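Local coordinates for regulating synaptic membrane exocytosis protein 2 (Rattus norvegicus, PDB 2BWQ) that probably takes part in regulating neurotransmitter release at synapses, here represented by its C2A domain, a beta sandwich, at residues Arg81-Phe84 with Arg85-Leu89. Numbering follows the deposited sequence.
Sequences RREF and RERML. With SO4 (sulfate ion), chain B; SO4 (sulfate ion), chain C.
Glu83 and Arg87 meet across a 3-10 turn that leads into strand 88-95 of this C2 beta sandwich. At the start of the turn, the backbone N atoms of Arg81 and Arg82 both donate to one sulfate ion, probably from the crystallisation liquor. Arg82 NE and NH2 return to that sulfate. Arg82 NH1 gives a straighter bond, 2.8 Å, to O2 of a second sulfate. One water accepts from Arg85 N and donates weakly to Arg82 O.

Glu86 N donates to Glu83 O at 3.0 Å, an i to i+3 bond of the 3-10 turn. Arg87 CG also lies 3.2 Å from Glu83 O. The Glu83 CB sits over the centre of one guanidinium face of Arg87, 4.1 Å above it. The carboxylate and guanidinium planes are 35° apart, and the salt bridge from Glu83 OE2 to Arg87 NH2 is long, 3.6 Å. A water joins Glu83 OE1 to Arg87 NE; OE1 also accepts from His80 N.

Phe84 O takes Arg87 N at 3.2 Å. The buried Phe84 ring has Arg81 CA over one face and meets Phe13 edge-to-face.

The bend at chi2 (-68°) brings the Arg87 chain back over the turn. NH1 donates in the guanidinium plane to Glu86 O, at 162°. With an alanine in place of Arg87, Glu86 O would probably lose this donor and Glu83 OE2 its cationic mate. Arg87 thus ties the turn together by charge, a shared water and a backbone carbonyl.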
ATOM      1  N   ARG A  81       4.230   2.771  19.644  1.00 15.48           N
ATOM      2  CA  ARG A  81       5.494   3.377  19.163  1.00 16.71           C
ATOM      3  C   ARG A  81       6.709   2.434  19.452  1.00 16.00           C
ATOM      4  O   ARG A  81       7.641   2.259  18.622  1.00 15.59           O
ATOM      5  CB  ARG A  81       5.690   4.725  19.873  1.00 18.78           C
ATOM      6  CG  ARG A  81       6.994   5.438  19.569  1.00 25.38           C
ATOM      7  CD  ARG A  81       7.094   5.809  18.138  1.00 28.44           C
ATOM      8  NE  ARG A  81       8.430   6.277  17.741  1.00 32.58           N
ATOM      9  CZ  ARG A  81       9.530   5.515  17.667  1.00 35.71           C
ATOM     10  NH1 ARG A  81       9.504   4.219  17.962  1.00 36.81           N
ATOM     11  NH2 ARG A  81      10.682   6.065  17.289  1.00 40.88           N
ATOM     12  N   ARG A  82       6.686   1.813  20.622  1.00 14.63           N
ATOM     13  CA  ARG A  82       7.841   0.987  20.987  1.00 15.34           C
ATOM     14  C   ARG A  82       8.071  -0.207  20.037  1.00 14.49           C
ATOM     15  O   ARG A  82       9.108  -0.884  20.089  1.00 17.30           O
ATOM     16  CB  ARG A  82       7.715   0.495  22.423  1.00 14.65           C
ATOM     17  CG  ARG A  82       6.638  -0.515  22.593  1.00 13.89           C
ATOM     18  CD  ARG A  82       6.342  -0.901  24.032  1.00 13.74           C
ATOM     19  NE  ARG A  82       5.783   0.240  24.762  1.00 17.74           N
ATOM     20  CZ  ARG A  82       6.114   0.542  26.021  1.00 16.78           C
ATOM     21  NH1 ARG A  82       7.091  -0.091  26.601  1.00 14.23           N
ATOM     22  NH2 ARG A  82       5.535   1.557  26.639  1.00 22.43           N
ATOM     23  N   GLU A  83       7.053  -0.521  19.243  1.00 15.38           N
ATOM     24  CA  GLU A  83       7.060  -1.695  18.384  1.00 16.90           C
ATOM     25  C   GLU A  83       7.620  -1.322  17.006  1.00 16.80           C
ATOM     26  O   GLU A  83       7.805  -2.208  16.180  1.00 17.49           O
ATOM     27  CB  GLU A  83       5.603  -2.171  18.144  1.00 17.96           C
ATOM     28  CG  GLU A  83       4.931  -2.779  19.390  1.00 19.67           C
ATOM     29  CD  GLU A  83       3.408  -2.978  19.227  1.00 20.79           C
ATOM     30  OE1 GLU A  83       2.728  -2.389  18.317  1.00 23.13           O
ATOM     31  OE2 GLU A  83       2.868  -3.792  20.024  1.00 23.82           O
ATOM     32  N   PHE A  84       7.889  -0.062  16.747  1.00 15.29           N
ATOM     33  CA  PHE A  84       8.163   0.326  15.336  1.00 15.27           C
ATOM     34  C   PHE A  84       9.415  -0.335  14.784  1.00 16.57           C
ATOM     35  O   PHE A  84       9.398  -0.627  13.588  1.00 15.81           O
ATOM     36  CB  PHE A  84       8.318   1.829  15.240  1.00 16.28           C
ATOM     37  CG  PHE A  84       7.010   2.600  15.220  1.00 19.82           C
ATOM     38  CD1 PHE A  84       5.777   1.981  15.436  1.00 20.25           C
ATOM     39  CD2 PHE A  84       7.062   3.966  15.032  1.00 22.12           C
ATOM     40  CE1 PHE A  84       4.586   2.775  15.407  1.00 22.86           C
ATOM     41  CE2 PHE A  84       5.887   4.770  15.044  1.00 22.88           C
ATOM     42  CZ  PHE A  84       4.687   4.141  15.222  1.00 19.28           C
ATOM     43  N   ARG A  85      10.448  -0.608  15.579  1.00 16.33           N
ATOM     44  CA  ARG A  85      11.666  -1.254  15.032  1.00 19.57           C
ATOM     45  C   ARG A  85      11.423  -2.658  14.550  1.00 18.31           C
ATOM     46  O   ARG A  85      12.227  -3.212  13.808  1.00 20.53           O
ATOM     47  CB  ARG A  85      12.818  -1.250  16.048  1.00 20.28           C
ATOM     48  CG  ARG A  85      13.474   0.102  16.196  1.00 25.52           C
ATOM     49  CD  ARG A  85      14.753   0.079  17.065  1.00 26.35           C
ATOM     50  NE  ARG A  85      15.160   1.413  17.527  1.00 38.25           N
ATOM     51  CZ  ARG A  85      15.258   1.783  18.808  1.00 42.51           C
ATOM     52  NH1 ARG A  85      15.005   0.923  19.798  1.00 45.12           N
ATOM     53  NH2 ARG A  85      15.632   3.024  19.107  1.00 44.54           N
ATOM     54  N   GLU A  86      10.300  -3.224  14.975  1.00 15.99           N
ATOM     55  CA  GLU A  86       9.923  -4.588  14.681  1.00 17.71           C
ATOM     56  C   GLU A  86       8.661  -4.696  13.819  1.00 16.70           C
ATOM     57  O   GLU A  86       7.962  -5.719  13.852  1.00 18.50           O
ATOM     58  CB  GLU A  86       9.703  -5.356  15.995  1.00 20.14           C
ATOM     59  CG  GLU A  86      10.953  -5.494  16.898  1.00 25.43           C
ATOM     60  CD  GLU A  86      12.159  -6.182  16.240  1.00 34.77           C
ATOM     61  OE1 GLU A  86      12.051  -6.779  15.137  1.00 38.13           O
ATOM     62  OE2 GLU A  86      13.263  -6.129  16.835  1.00 40.41           O
ATOM     63  N   ARG A  87       8.285  -3.614  13.128  1.00 13.56           N
ATOM     64  CA  ARG A  87       7.038  -3.645  12.301  1.00 12.68           C
ATOM     65  C   ARG A  87       7.357  -3.060  10.940  1.00 11.54           C
ATOM     66  O   ARG A  87       8.199  -2.139  10.809  1.00 12.68           O
ATOM     67  CB  ARG A  87       5.908  -2.758  12.905  1.00 13.31           C
ATOM     68  CG  ARG A  87       5.491  -3.235  14.280  1.00 17.18           C
ATOM     69  CD  ARG A  87       4.807  -4.555  14.145  1.00 19.75           C
ATOM     70  NE  ARG A  87       4.081  -4.901  15.351  1.00 23.03           N
ATOM     71  CZ  ARG A  87       4.608  -5.683  16.263  1.00 23.87           C
ATOM     72  NH1 ARG A  87       5.842  -6.189  16.085  1.00 25.41           N
ATOM     73  NH2 ARG A  87       3.922  -5.972  17.368  1.00 25.96           N
ATOM     74  N   MET A  88       6.673  -3.595   9.942  1.00 10.65           N
ATOM     75  CA  MET A  88       6.771  -3.084   8.582  1.00 12.03           C
ATOM     76  C   MET A  88       5.489  -3.279   7.835  1.00 12.08           C
ATOM     77  O   MET A  88       4.699  -4.172   8.164  1.00 12.34           O
ATOM     78  CB  MET A  88       7.913  -3.742   7.802  1.00 14.08           C
ATOM     79  CG  MET A  88       7.724  -5.191   7.560  1.00 14.51           C
ATOM     80  SD  MET A  88       9.313  -5.901   7.055  1.00 16.97           S
ATOM     81  CE  MET A  88       8.758  -7.595   6.675  1.00 18.39           C
ATOM     82  N   LEU A  89       5.253  -2.431   6.855  1.00 11.16           N
ATOM     83  CA  LEU A  89       4.104  -2.576   5.982  1.00 11.81           C
ATOM     84  C   LEU A  89       4.519  -3.149   4.662  1.00 11.30           C
ATOM     85  O   LEU A  89       5.370  -2.582   3.970  1.00 12.13           O
ATOM     86  CB  LEU A  89       3.482  -1.177   5.711  1.00 12.02           C
ATOM     87  CG  LEU A  89       2.809  -0.543   6.914  1.00 12.13           C
ATOM     88  CD1 LEU A  89       2.580   0.957   6.604  1.00 13.97           C
ATOM     89  CD2 LEU A  89       1.450  -1.171   7.203  1.00 14.89           C
TER
HETATM   90  S   SO4 B 901       3.962   3.113  23.336  1.00 36.96           S
HETATM   91  O1  SO4 B 901       5.236   2.565  22.800  1.00 25.58           O
HETATM   92  O2  SO4 B 901       4.214   4.370  24.003  1.00 39.32           O
HETATM   93  O3  SO4 B 901       2.970   3.345  22.291  1.00 28.56           O
HETATM   94  O4  SO4 B 901       3.402   2.184  24.332  1.00 38.56           O
HETATM   95  S   SO4 C 902       9.907  -2.289  26.495  1.00 20.31           S
HETATM   96  O1  SO4 C 902      11.252  -2.271  25.842  1.00 26.75           O
HETATM   97  O2  SO4 C 902       8.826  -2.078  25.564  1.00 29.09           O
HETATM   98  O3  SO4 C 902       9.644  -3.721  26.786  1.00 29.38           O
HETATM   99  O4  SO4 C 902       9.933  -1.465  27.674  1.00 24.01           O
HETATM  100  O   HOH W   1      10.853   0.437  18.250  1.00 35.28           O
HETATM  101  O   HOH W   2       1.560  -3.520  16.477  1.00 30.33           O